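Local coordinates for protein carboxylesterase YbfK (Bacillus subtilis, PDB 4CCY) that hydrolyses carboxylic esters to an alcohol and a carboxylate, acting as a carboxylesterase of the alpha/beta hydrolase superfamily, at residues G62-S67 with A85-D91; E102-F107 with T216-Y222; A178-I182 with Q197-V201; Y181-I185 with E244-H248. All coordinates share one frame. Residue numbers count along the deposited sequence, not the author numbering.

From the N terminus, contact 1 (62-67 with 85-91) comes first, closing a short loop round helix 71-80 and joining the loop after strand 56-60 to the end of the parallel strand 82-86 and the turn beyond it. Contact 2 spans far more chain, bringing the start of helix 104-118 against the loop ahead of strand 222-223. Nested inside that span is contact 3, where helices 175-186 and 194-205 pack together. Contact 4 starts from the same helix 175-186, sharing Tyr181 and Ile182 with contact 3, but reaches past contact 2 to the loop after strand 236-241, so contacts 2 and 4 cross. Contact 1 touches contact 3, where Ser66 OG lies 2.8 Å from Gln199 NE2, and contact 4, through Leu64 and Tyr181.

Contact 1 of 4, residues G62-S67 with A85-D91; sequences GGLFSS and AVDIIGD
Ala85 and Val86 end strand 82-86 in extended conformation, and Ala85 lies across from Ser67, CA to CA 5.6 Å; its CB is 3.5 Å from Ser67 OG. Asp87 follows with chi1 near -87°, which brings its carboxylate over to the other segment. There Asp87 OD1 accepts from Ser67 N at 2.9 Å and from Ser67 OG (chi1 m) at 2.8 Å, while Asp87 OD2 bonds to Tyr21 OH. This is the C-terminal edge of an alpha/beta hydrolase sheet, where the loops after parallel strands 56-60 and 82-86 meet; Gly62 lies beside Ser129, the nucleophile by similarity. A type II turn from Ile88 to Asp91 then reverses the chain, with Gly90 at phi/psi 96/3 and Asp91 N bonded to Ile88 O at 3.3 Å. Asp91, chi1 t, points toward 62-67 and takes a hydrogen bond from Leu64 N on OD2 at 2.8 Å, Leu64 itself having positive phi (79°). Asp91 OD2 also receives water 1 at 2.7 Å, which accepts a weak bond from Ser66 N at 2.9 Å.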
loop_
_atom_site.group_PDB
_atom_site.type_symbol
_atom_site.label_atom_id
_atom_site.label_comp_id
_atom_site.label_asym_id
_atom_site.label_seq_id
_atom_site.Cartn_x
_atom_site.Cartn_y
_atom_site.Cartn_z
ATOM N N GLY A 62 0.460 2.565 1.622
ATOM C CA GLY A 62 0.242 2.155 2.995
ATOM C C GLY A 62 -0.880 2.970 3.605
ATOM O O GLY A 62 -1.256 4.030 3.085
ATOM N N GLY A 63 -1.419 2.473 4.711
ATOM C CA GLY A 63 -2.491 3.144 5.430
ATOM C C GLY A 63 -2.159 4.580 5.777
ATOM O O GLY A 63 -1.054 4.877 6.244
ATOM N N LEU A 64 -3.127 5.466 5.536
ATOM C CA LEU A 64 -3.027 6.912 5.844
ATOM C C LEU A 64 -2.212 7.758 4.848
ATOM O O LEU A 64 -2.330 8.989 4.848
ATOM C CB LEU A 64 -2.530 7.165 7.288
ATOM C CG LEU A 64 -3.269 6.505 8.471
ATOM C CD1 LEU A 64 -2.589 6.875 9.782
ATOM C CD2 LEU A 64 -4.753 6.867 8.511
ATOM N N PHE A 65 -1.410 7.111 4.001
ATOM C CA PHE A 65 -0.461 7.811 3.114
ATOM C C PHE A 65 -1.022 8.260 1.775
ATOM O O PHE A 65 -0.546 9.251 1.217
ATOM C CB PHE A 65 0.781 6.957 2.856
ATOM C CG PHE A 65 1.803 7.002 3.970
ATOM C CD1 PHE A 65 1.515 6.475 5.211
ATOM C CD2 PHE A 65 3.053 7.562 3.759
ATOM C CE1 PHE A 65 2.443 6.498 6.235
ATOM C CE2 PHE A 65 4.000 7.577 4.773
ATOM C CZ PHE A 65 3.694 7.054 6.014
ATOM N N SER A 66 -2.029 7.551 1.266
ATOM C CA SER A 66 -2.589 7.799 -0.084
ATOM C C SER A 66 -1.548 7.539 -1.175
ATOM O O SER A 66 -0.374 7.310 -0.880
ATOM C CB SER A 66 -3.091 9.238 -0.225
ATOM O OG SER A 66 -1.988 10.102 -0.459
ATOM N N SER A 67 -1.981 7.623 -2.431
ATOM C CA SER A 67 -1.093 7.451 -3.594
ATOM C C SER A 67 0.044 8.471 -3.705
ATOM O O SER A 67 1.016 8.244 -4.439
ATOM C CB SER A 67 -1.913 7.442 -4.888
ATOM O OG SER A 67 -2.619 6.220 -4.987
ATOM N N ALA A 85 -1.739 4.244 -9.754
ATOM C CA ALA A 85 -1.654 4.389 -8.304
ATOM C C ALA A 85 -3.068 4.522 -7.747
ATOM O O ALA A 85 -3.767 5.521 -7.987
ATOM C CB ALA A 85 -0.796 5.588 -7.922
ATOM N N VAL A 86 -3.474 3.503 -7.001
ATOM C CA VAL A 86 -4.867 3.340 -6.586
ATOM C C VAL A 86 -5.039 3.746 -5.116
ATOM O O VAL A 86 -4.324 3.231 -4.239
ATOM C CB VAL A 86 -5.318 1.872 -6.787
ATOM C CG1 VAL A 86 -6.758 1.668 -6.329
ATOM C CG2 VAL A 86 -5.116 1.427 -8.238
ATOM N N ASP A 87 -5.995 4.647 -4.857
ATOM C CA ASP A 87 -6.291 5.093 -3.486
ATOM C C ASP A 87 -7.213 4.078 -2.840
ATOM O O ASP A 87 -8.323 3.871 -3.307
ATOM C CB ASP A 87 -6.928 6.499 -3.451
ATOM C CG ASP A 87 -5.889 7.624 -3.430
ATOM O OD1 ASP A 87 -4.667 7.333 -3.491
ATOM O OD2 ASP A 87 -6.287 8.815 -3.390
ATOM N N ILE A 88 -6.742 3.432 -1.779
ATOM C CA ILE A 88 -7.520 2.360 -1.157
ATOM C C ILE A 88 -8.786 2.950 -0.551
ATOM O O ILE A 88 -8.727 3.834 0.297
ATOM C CB ILE A 88 -6.695 1.570 -0.105
ATOM C CG1 ILE A 88 -5.459 0.940 -0.771
ATOM C CG2 ILE A 88 -7.574 0.515 0.579
ATOM C CD1 ILE A 88 -4.349 0.585 0.202
ATOM N N ILE A 89 -9.926 2.460 -1.022
ATOM C CA ILE A 89 -11.214 2.961 -0.607
ATOM C C ILE A 89 -11.461 2.595 0.861
ATOM O O ILE A 89 -11.164 1.469 1.287
ATOM C CB ILE A 89 -12.317 2.477 -1.585
ATOM C CG1 ILE A 89 -13.524 3.432 -1.576
ATOM C CG2 ILE A 89 -12.702 1.017 -1.353
ATOM C CD1 ILE A 89 -14.358 3.336 -2.853
ATOM N N GLY A 90 -11.939 3.565 1.635
ATOM C CA GLY A 90 -12.143 3.367 3.075
ATOM C C GLY A 90 -10.981 3.851 3.930
ATOM O O GLY A 90 -10.993 3.711 5.159
ATOM N N ASP A 91 -9.985 4.441 3.282
ATOM C CA ASP A 91 -8.869 5.080 3.975
ATOM C C ASP A 91 -8.874 6.585 3.636
ATOM O O ASP A 91 -9.649 7.038 2.777
ATOM C CB ASP A 91 -7.558 4.387 3.576
ATOM C CG ASP A 91 -6.336 4.892 4.349
ATOM O OD1 ASP A 91 -6.486 5.446 5.460
ATOM O OD2 ASP A 91 -5.208 4.736 3.826
HETATM O O HOH W 1 -4.580 6.909 2.369
#

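Contact 2 of 4, residues E102-F107 with T216-Y222; sequences ETRADF and TENGFPY
A polar, partly buried contact joins the N-terminal end of helix 104-118 to the irregular loop leading into strand 222-223, on the outer part of the alpha/beta hydrolase domain. The helix starts with a capping box: Thr103 OG1 (chi1 p) accepts from Asp106 N at 3.1 Å, and Asp106 OD2 accepts from Thr103 N, also at 3.1 Å. Thr103 and Gly219 come within 4.2 Å, CA to CA; a CB on Gly219 would clash with Glu102 O. Thr216 OG1 donates to Glu102 O at 2.5 Å, and Arg104 N to Asn218 O at 2.8 Å. Deeper in, Phe107 CE2 meets Phe220 CD2 at 3.4 Å, the rings inclined at 43°. Pro221 follows a cis peptide. With rotamers m, t, m, Arg104 lays its guanidinium flat on the Tyr222 ring (chi1 t), CZ 3.4 Å from the centroid, while Arg104 NH1 donates to Gly219 O at 2.9 Å and to water 2 at 2.8 Å. Within these segments the charge thus meets a ring face, a carbonyl and a water bridging to Glu217 O, not a carboxylate.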
loop_
_atom_site.group_PDB
_atom_site.type_symbol
_atom_site.label_atom_id
_atom_site.label_comp_id
_atom_site.label_asym_id
_atom_site.label_seq_id
_atom_site.Cartn_x
_atom_site.Cartn_y
_atom_site.Cartn_z
ATOM N N GLU A 102 -15.484 -4.719 3.765
ATOM C CA GLU A 102 -15.373 -5.294 5.123
ATOM C C GLU A 102 -14.581 -6.587 5.293
ATOM O O GLU A 102 -13.876 -6.760 6.287
ATOM C CB GLU A 102 -16.754 -5.490 5.747
ATOM C CG GLU A 102 -17.439 -4.183 6.112
ATOM C CD GLU A 102 -18.754 -4.386 6.824
ATOM O OE1 GLU A 102 -19.546 -5.257 6.397
ATOM O OE2 GLU A 102 -18.996 -3.652 7.805
ATOM N N THR A 103 -14.732 -7.511 4.352
ATOM C CA THR A 103 -14.129 -8.833 4.484
ATOM C C THR A 103 -13.002 -8.948 3.466
ATOM O O THR A 103 -12.926 -8.145 2.534
ATOM C CB THR A 103 -15.151 -9.928 4.174
ATOM O OG1 THR A 103 -15.598 -9.749 2.828
ATOM C CG2 THR A 103 -16.349 -9.857 5.139
ATOM N N ARG A 104 -12.140 -9.949 3.626
ATOM C CA ARG A 104 -11.063 -10.176 2.646
ATOM C C ARG A 104 -11.597 -10.525 1.250
ATOM O O ARG A 104 -10.950 -10.217 0.236
ATOM C CB ARG A 104 -10.032 -11.197 3.166
ATOM C CG ARG A 104 -9.322 -10.700 4.426
ATOM C CD ARG A 104 -8.211 -11.616 4.945
ATOM N NE ARG A 104 -8.672 -12.922 5.433
ATOM C CZ ARG A 104 -9.193 -13.151 6.640
ATOM N NH1 ARG A 104 -9.354 -12.167 7.523
ATOM N NH2 ARG A 104 -9.555 -14.382 6.968
ATOM N N ALA A 105 -12.779 -11.145 1.202
ATOM C CA ALA A 105 -13.479 -11.389 -0.063
ATOM C C ALA A 105 -13.862 -10.056 -0.724
ATOM O O ALA A 105 -13.612 -9.863 -1.913
ATOM C CB ALA A 105 -14.704 -12.276 0.153
ATOM N N ASP A 106 -14.434 -9.134 0.054
ATOM C CA ASP A 106 -14.706 -7.767 -0.415
ATOM C C ASP A 106 -13.473 -7.089 -1.027
ATOM O O ASP A 106 -13.563 -6.515 -2.118
ATOM C CB ASP A 106 -15.217 -6.883 0.729
ATOM C CG ASP A 106 -16.609 -7.268 1.214
ATOM O OD1 ASP A 106 -17.340 -8.000 0.521
ATOM O OD2 ASP A 106 -16.963 -6.811 2.311
ATOM N N PHE A 107 -12.333 -7.154 -0.328
ATOM C CA PHE A 107 -11.113 -6.493 -0.796
ATOM C C PHE A 107 -10.766 -6.947 -2.207
ATOM O O PHE A 107 -10.453 -6.121 -3.060
ATOM C CB PHE A 107 -9.891 -6.746 0.127
ATOM C CG PHE A 107 -10.113 -6.390 1.575
ATOM C CD1 PHE A 107 -11.066 -5.429 1.957
ATOM C CD2 PHE A 107 -9.354 -7.003 2.567
ATOM C CE1 PHE A 107 -11.269 -5.122 3.301
ATOM C CE2 PHE A 107 -9.543 -6.693 3.898
ATOM C CZ PHE A 107 -10.495 -5.753 4.269
ATOM N N THR A 216 -11.861 -5.375 11.135
ATOM C CA THR A 216 -13.168 -6.001 10.908
ATOM C C THR A 216 -13.052 -7.515 10.990
ATOM O O THR A 216 -12.013 -8.089 10.627
ATOM C CB THR A 216 -13.763 -5.635 9.532
ATOM O OG1 THR A 216 -12.865 -6.060 8.503
ATOM C CG2 THR A 216 -14.012 -4.130 9.407
ATOM N N GLU A 217 -14.135 -8.147 11.432
ATOM C CA GLU A 217 -14.211 -9.600 11.659
ATOM C C GLU A 217 -13.365 -10.493 10.719
ATOM O O GLU A 217 -12.399 -11.138 11.150
ATOM C CB GLU A 217 -15.683 -10.050 11.677
ATOM C CG GLU A 217 -15.899 -11.527 11.958
ATOM C CD GLU A 217 -15.642 -11.907 13.407
ATOM O OE1 GLU A 217 -14.787 -11.275 14.061
ATOM O OE2 GLU A 217 -16.299 -12.847 13.897
ATOM N N ASN A 218 -13.733 -10.544 9.449
ATOM C CA ASN A 218 -13.003 -11.377 8.506
ATOM C C ASN A 218 -12.264 -10.517 7.478
ATOM O O ASN A 218 -12.270 -10.823 6.291
ATOM C CB ASN A 218 -13.962 -12.371 7.842
ATOM C CG ASN A 218 -14.674 -13.239 8.848
ATOM O OD1 ASN A 218 -14.049 -13.962 9.625
ATOM N ND2 ASN A 218 -15.986 -13.160 8.854
ATOM N N GLY A 219 -11.643 -9.438 7.958
ATOM C CA GLY A 219 -10.864 -8.519 7.117
ATOM C C GLY A 219 -9.420 -8.392 7.569
ATOM O O GLY A 219 -8.727 -9.389 7.743
ATOM N N PHE A 220 -8.971 -7.153 7.750
ATOM C CA PHE A 220 -7.638 -6.869 8.248
ATOM C C PHE A 220 -7.702 -6.285 9.666
ATOM O O PHE A 220 -8.746 -5.809 10.081
ATOM C CB PHE A 220 -6.896 -5.919 7.290
ATOM C CG PHE A 220 -6.557 -6.532 5.956
ATOM C CD1 PHE A 220 -6.352 -7.915 5.824
ATOM C CD2 PHE A 220 -6.399 -5.726 4.835
ATOM C CE1 PHE A 220 -6.028 -8.472 4.592
ATOM C CE2 PHE A 220 -6.070 -6.277 3.604
ATOM C CZ PHE A 220 -5.886 -7.650 3.479
ATOM N N PRO A 221 -6.589 -6.343 10.423
ATOM C CA PRO A 221 -5.329 -7.006 10.046
ATOM C C PRO A 221 -5.471 -8.519 10.049
ATOM O O PRO A 221 -6.312 -9.051 10.772
ATOM C CB PRO A 221 -4.343 -6.549 11.128
ATOM C CG PRO A 221 -5.193 -6.154 12.286
ATOM C CD PRO A 221 -6.475 -5.624 11.707
ATOM N N TYR A 222 -4.661 -9.196 9.237
ATOM C CA TYR A 222 -4.742 -10.642 9.129
ATOM C C TYR A 222 -3.368 -11.281 8.913
ATOM O O TYR A 222 -2.538 -10.751 8.185
ATOM C CB TYR A 222 -5.726 -11.046 8.023
ATOM C CG TYR A 222 -5.884 -12.535 7.836
ATOM C CD1 TYR A 222 -6.369 -13.344 8.868
ATOM C CD2 TYR A 222 -5.557 -13.139 6.626
ATOM C CE1 TYR A 222 -6.518 -14.717 8.696
ATOM C CE2 TYR A 222 -5.710 -14.512 6.438
ATOM C CZ TYR A 222 -6.192 -15.290 7.475
ATOM O OH TYR A 222 -6.341 -16.638 7.291
HETATM O O HOH W 2 -9.709 -12.075 10.274
#

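Contact 3 of 4, residues A178-I182 with Q197-V201; sequences AESYI and QRQIV
Ile182 sits at the centre, its CD1 3.8 Å from Ile200 CG2 and 4.0 Å from Val201 CG2. Two helices of the region between strands 156-157 and 222-223, where alpha/beta hydrolases commonly carry their cap, pack here as a helical pair. The segments 178-182 and 197-201 are regular alpha-helix, with Ile182 N bonded to Ala178 O at 2.9 Å and Val201 N to Gln197 O at 3.2 Å. Their axes approach to 10.0 Å and cross at 129°, N-to-C directions running obliquely opposed. The backbones come nearer at one end than the other: Ala178 and Val201 are 5.4 Å apart, CA to CA, Ile182 and Gln197 7.8 Å. The small Ala178 permits the close end, its CB 4.0 Å from Val201 CA. Ile182 is m, t. Ile200 also packs on Phe65 of contact 1, so helix 194-205 rests on the loop after strand 56-60. Further out, Gln197 (chi1 t, chi2 p) folds back over the interface, with OE1 3.3 Å from Ile182 CG2. At the polar edge Gln197 NE2 makes a weak hydrogen bond to Glu179 OE1 at 3.4 Å, and water 3 donates to Glu179 O at 2.8 Å while accepting from Gln197 NE2 at 3.2 Å.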
loop_
_atom_site.group_PDB
_atom_site.type_symbol
_atom_site.label_atom_id
_atom_site.label_comp_id
_atom_site.label_asym_id
_atom_site.label_seq_id
_atom_site.Cartn_x
_atom_site.Cartn_y
_atom_site.Cartn_z
ATOM N N ALA A 178 -1.659 11.395 15.393
ATOM C CA ALA A 178 -1.027 11.250 14.094
ATOM C C ALA A 178 0.491 11.490 14.170
ATOM O O ALA A 178 1.265 10.724 13.610
ATOM C CB ALA A 178 -1.675 12.195 13.102
ATOM N N GLU A 179 0.897 12.546 14.878
ATOM C CA GLU A 179 2.314 12.864 15.086
ATOM C C GLU A 179 3.014 11.753 15.850
ATOM O O GLU A 179 4.141 11.383 15.522
ATOM C CB GLU A 179 2.486 14.149 15.893
ATOM C CG GLU A 179 1.519 15.259 15.554
ATOM C CD GLU A 179 2.170 16.395 14.819
ATOM O OE1 GLU A 179 3.040 16.133 13.962
ATOM O OE2 GLU A 179 1.804 17.550 15.098
ATOM N N SER A 180 2.355 11.259 16.896
ATOM C CA SER A 180 2.873 10.147 17.684
ATOM C C SER A 180 3.065 8.908 16.794
ATOM O O SER A 180 4.099 8.255 16.851
ATOM C CB SER A 180 1.936 9.855 18.863
ATOM O OG SER A 180 2.285 8.648 19.521
ATOM N N TYR A 181 2.076 8.618 15.956
ATOM C CA TYR A 181 2.162 7.502 15.012
ATOM C C TYR A 181 3.334 7.670 14.059
ATOM O O TYR A 181 4.105 6.741 13.834
ATOM C CB TYR A 181 0.883 7.424 14.198
ATOM C CG TYR A 181 0.808 6.270 13.221
ATOM C CD1 TYR A 181 0.607 4.976 13.672
ATOM C CD2 TYR A 181 0.898 6.478 11.839
ATOM C CE1 TYR A 181 0.517 3.912 12.786
ATOM C CE2 TYR A 181 0.799 5.414 10.943
ATOM C CZ TYR A 181 0.599 4.129 11.431
ATOM O OH TYR A 181 0.486 3.039 10.590
ATOM N N ILE A 182 3.443 8.871 13.499
ATOM C CA ILE A 182 4.458 9.187 12.495
ATOM C C ILE A 182 5.859 9.056 13.097
ATOM O O ILE A 182 6.740 8.446 12.490
ATOM C CB ILE A 182 4.234 10.595 11.882
ATOM C CG1 ILE A 182 3.036 10.571 10.919
ATOM C CG2 ILE A 182 5.495 11.102 11.171
ATOM C CD1 ILE A 182 2.548 11.942 10.486
ATOM N N GLN A 197 4.068 14.721 5.794
ATOM C CA GLN A 197 3.814 14.902 7.223
ATOM C C GLN A 197 2.487 15.626 7.414
ATOM O O GLN A 197 1.608 15.164 8.153
ATOM C CB GLN A 197 4.944 15.726 7.854
ATOM C CG GLN A 197 4.799 15.981 9.355
ATOM C CD GLN A 197 5.267 14.815 10.207
ATOM O OE1 GLN A 197 6.085 14.002 9.767
ATOM N NE2 GLN A 197 4.750 14.726 11.437
ATOM N N ARG A 198 2.332 16.739 6.704
ATOM C CA ARG A 198 1.158 17.583 6.840
ATOM C C ARG A 198 -0.127 16.866 6.409
ATOM O O ARG A 198 -1.139 16.919 7.114
ATOM C CB ARG A 198 1.356 18.883 6.051
ATOM C CG ARG A 198 0.094 19.707 5.906
ATOM C CD ARG A 198 -0.135 20.543 7.152
ATOM N NE ARG A 198 -1.537 20.934 7.296
ATOM C CZ ARG A 198 -2.405 20.314 8.091
ATOM N NH1 ARG A 198 -2.018 19.262 8.808
ATOM N NH2 ARG A 198 -3.659 20.747 8.172
ATOM N N GLN A 199 -0.062 16.187 5.262
ATOM C CA GLN A 199 -1.213 15.510 4.685
ATOM C C GLN A 199 -1.746 14.411 5.599
ATOM O O GLN A 199 -2.949 14.335 5.849
ATOM C CB GLN A 199 -0.877 14.935 3.305
ATOM C CG GLN A 199 -2.058 14.213 2.675
ATOM C CD GLN A 199 -1.722 13.482 1.392
ATOM O OE1 GLN A 199 -0.831 13.879 0.653
ATOM N NE2 GLN A 199 -2.458 12.421 1.110
ATOM N N ILE A 200 -0.844 13.570 6.092
ATOM C CA ILE A 200 -1.206 12.480 6.990
ATOM C C ILE A 200 -1.854 12.999 8.284
ATOM O O ILE A 200 -2.860 12.443 8.742
ATOM C CB ILE A 200 0.016 11.577 7.292
ATOM C CG1 ILE A 200 0.474 10.883 6.009
ATOM C CG2 ILE A 200 -0.310 10.558 8.380
ATOM C CD1 ILE A 200 1.828 10.228 6.134
ATOM N N VAL A 201 -1.281 14.060 8.857
ATOM C CA VAL A 201 -1.839 14.709 10.051
ATOM C C VAL A 201 -3.244 15.229 9.768
ATOM O O VAL A 201 -4.168 14.958 10.528
ATOM C CB VAL A 201 -0.915 15.826 10.592
ATOM C CG1 VAL A 201 -1.597 16.648 11.688
ATOM C CG2 VAL A 201 0.372 15.224 11.130
HETATM O O HOH W 3 5.631 13.367 14.169
#

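Contact 4 of 4, residues Y181-I185 with E244-H248; sequences YIKWI and EAMYH. With NA (sodium ion), chain C.
The loop 244-248 carries Glu244, the acid of the charge relay system by similarity, and helix 175-186 packs against this loop beside the active site. Glu244 OE1 accepts a hydrogen bond from the His273 imidazole at ND1, while Glu244 OE2 accepts from Met246 N at 3.0 Å, which ties the carboxylate to its own loop. Segment 181-185 is helical, with Ile185 N bonded to Tyr181 O at 2.9 Å; Ile185 and Ala245 are the nearest backbone pair, 6.1 Å CA to CA. Trp184, chi1 t, spreads its indole over Ala245, whose CB makes a CH-pi contact 4.2 Å from the centroid of the five-membered ring. Tyr168 of helix 164-170 also stacks on the indole. In the alpha/beta hydrolase fold the acid loop follows a sheet strand, here 236-241, so this packing brings helix 175-186, probably part of a cap, up to the triad, where Ile185 and Met246 both touch His273. Met246, rotamers m, t, p, presents CG to Trp184 CH2 at 3.8 Å and to Ile185 CD1 at 3.4 Å. Water 4 donates to Ile185 O and accepts from Ala245 N, both at 3.0 Å. Facing away from the helix, a sodium ion is held by Glu244 O at 2.3 Å, Tyr247 O at 2.6 Å, three waters at 2.4 to 2.7 Å (waters 5, 6 and 7), and OE1 of Gln249.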
loop_
_atom_site.group_PDB
_atom_site.type_symbol
_atom_site.label_atom_id
_atom_site.label_comp_id
_atom_site.label_asym_id
_atom_site.label_seq_id
_atom_site.Cartn_x
_atom_site.Cartn_y
_atom_site.Cartn_z
ATOM N N TYR A 181 2.076 8.618 15.956
ATOM C CA TYR A 181 2.162 7.502 15.012
ATOM C C TYR A 181 3.334 7.670 14.059
ATOM O O TYR A 181 4.105 6.741 13.834
ATOM C CB TYR A 181 0.883 7.424 14.198
ATOM C CG TYR A 181 0.808 6.270 13.221
ATOM C CD1 TYR A 181 0.607 4.976 13.672
ATOM C CD2 TYR A 181 0.898 6.478 11.839
ATOM C CE1 TYR A 181 0.517 3.912 12.786
ATOM C CE2 TYR A 181 0.799 5.414 10.943
ATOM C CZ TYR A 181 0.599 4.129 11.431
ATOM O OH TYR A 181 0.486 3.039 10.590
ATOM N N ILE A 182 3.443 8.871 13.499
ATOM C CA ILE A 182 4.458 9.187 12.495
ATOM C C ILE A 182 5.859 9.056 13.097
ATOM O O ILE A 182 6.740 8.446 12.490
ATOM C CB ILE A 182 4.234 10.595 11.882
ATOM C CG1 ILE A 182 3.036 10.571 10.919
ATOM C CG2 ILE A 182 5.495 11.102 11.171
ATOM C CD1 ILE A 182 2.548 11.942 10.486
ATOM N N LYS A 183 6.041 9.608 14.295
ATOM C CA LYS A 183 7.328 9.610 14.975
ATOM C C LYS A 183 7.806 8.176 15.214
ATOM O O LYS A 183 8.988 7.859 15.079
ATOM C CB LYS A 183 7.186 10.360 16.298
ATOM C CG LYS A 183 8.466 10.623 17.061
ATOM C CD LYS A 183 8.142 11.181 18.445
ATOM C CE LYS A 183 7.675 12.635 18.378
ATOM N NZ LYS A 183 7.110 13.152 19.664
ATOM N N TRP A 184 6.855 7.316 15.541
ATOM C CA TRP A 184 7.107 5.928 15.855
ATOM C C TRP A 184 7.388 5.116 14.621
ATOM O O TRP A 184 8.338 4.346 14.592
ATOM C CB TRP A 184 5.893 5.387 16.601
ATOM C CG TRP A 184 5.803 3.891 16.683
ATOM C CD1 TRP A 184 6.600 3.025 17.435
ATOM C CD2 TRP A 184 4.824 3.029 16.002
ATOM N NE1 TRP A 184 6.203 1.721 17.252
ATOM C CE2 TRP A 184 5.136 1.655 16.411
ATOM C CE3 TRP A 184 3.753 3.254 15.118
ATOM C CZ2 TRP A 184 4.398 0.568 15.950
ATOM C CZ3 TRP A 184 3.019 2.153 14.676
ATOM C CH2 TRP A 184 3.341 0.844 15.070
ATOM N N ILE A 185 6.563 5.288 13.591
ATOM C CA ILE A 185 6.669 4.488 12.371
ATOM C C ILE A 185 7.902 4.848 11.517
ATOM O O ILE A 185 8.522 3.969 10.916
ATOM C CB ILE A 185 5.352 4.532 11.548
ATOM C CG1 ILE A 185 5.218 3.299 10.660
ATOM C CG2 ILE A 185 5.230 5.813 10.730
ATOM C CD1 ILE A 185 4.846 2.051 11.423
ATOM N N GLU A 244 12.045 -2.218 11.118
ATOM C CA GLU A 244 10.574 -2.327 11.143
ATOM C C GLU A 244 9.985 -2.300 12.556
ATOM O O GLU A 244 10.226 -3.222 13.350
ATOM C CB GLU A 244 10.142 -3.619 10.434
ATOM C CG GLU A 244 8.667 -3.976 10.573
ATOM C CD GLU A 244 7.766 -2.933 9.953
ATOM O OE1 GLU A 244 7.581 -2.995 8.724
ATOM O OE2 GLU A 244 7.254 -2.047 10.690
ATOM N N ALA A 245 9.206 -1.255 12.855
ATOM C CA ALA A 245 8.727 -1.004 14.221
ATOM C C ALA A 245 7.468 -1.799 14.598
ATOM O O ALA A 245 7.149 -1.932 15.777
ATOM C CB ALA A 245 8.488 0.492 14.440
ATOM N N MET A 246 6.778 -2.329 13.594
ATOM C CA MET A 246 5.444 -2.899 13.769
ATOM C C MET A 246 5.403 -4.386 14.132
ATOM O O MET A 246 4.383 -4.872 14.621
ATOM C CB MET A 246 4.601 -2.683 12.508
ATOM C CG MET A 246 4.450 -1.237 12.071
ATOM S SD MET A 246 3.099 -1.102 10.869
ATOM C CE MET A 246 1.704 -0.901 11.978
ATOM N N TYR A 247 6.497 -5.103 13.872
ATOM C CA TYR A 247 6.591 -6.535 14.158
ATOM C C TYR A 247 8.030 -7.030 14.071
ATOM O O TYR A 247 8.953 -6.241 13.793
ATOM C CB TYR A 247 5.695 -7.357 13.222
ATOM C CG TYR A 247 5.783 -7.010 11.752
ATOM C CD1 TYR A 247 6.798 -7.528 10.949
ATOM C CD2 TYR A 247 4.840 -6.186 11.161
ATOM C CE1 TYR A 247 6.865 -7.241 9.601
ATOM C CE2 TYR A 247 4.914 -5.877 9.814
ATOM C CZ TYR A 247 5.930 -6.409 9.041
ATOM O OH TYR A 247 6.004 -6.116 7.694
ATOM N N HIS A 248 8.219 -8.328 14.325
ATOM C CA HIS A 248 9.535 -8.954 14.185
ATOM C C HIS A 248 9.725 -9.384 12.767
ATOM O O HIS A 248 9.316 -10.484 12.374
ATOM C CB HIS A 248 9.689 -10.149 15.124
ATOM C CG HIS A 248 9.849 -9.765 16.577
ATOM N ND1 HIS A 248 10.766 -8.871 16.992
ATOM C CD2 HIS A 248 9.177 -10.190 17.710
ATOM C CE1 HIS A 248 10.674 -8.716 18.324
ATOM N NE2 HIS A 248 9.707 -9.526 18.766
HETATM NA NA NA C . 11.322 -5.105 14.072
HETATM O O HOH W 4 9.617 1.218 11.253
HETATM O O HOH W 5 12.121 -7.127 15.374
HETATM O O HOH W 6 13.610 -4.290 14.288
HETATM O O HOH W 7 10.234 -4.454 16.408
#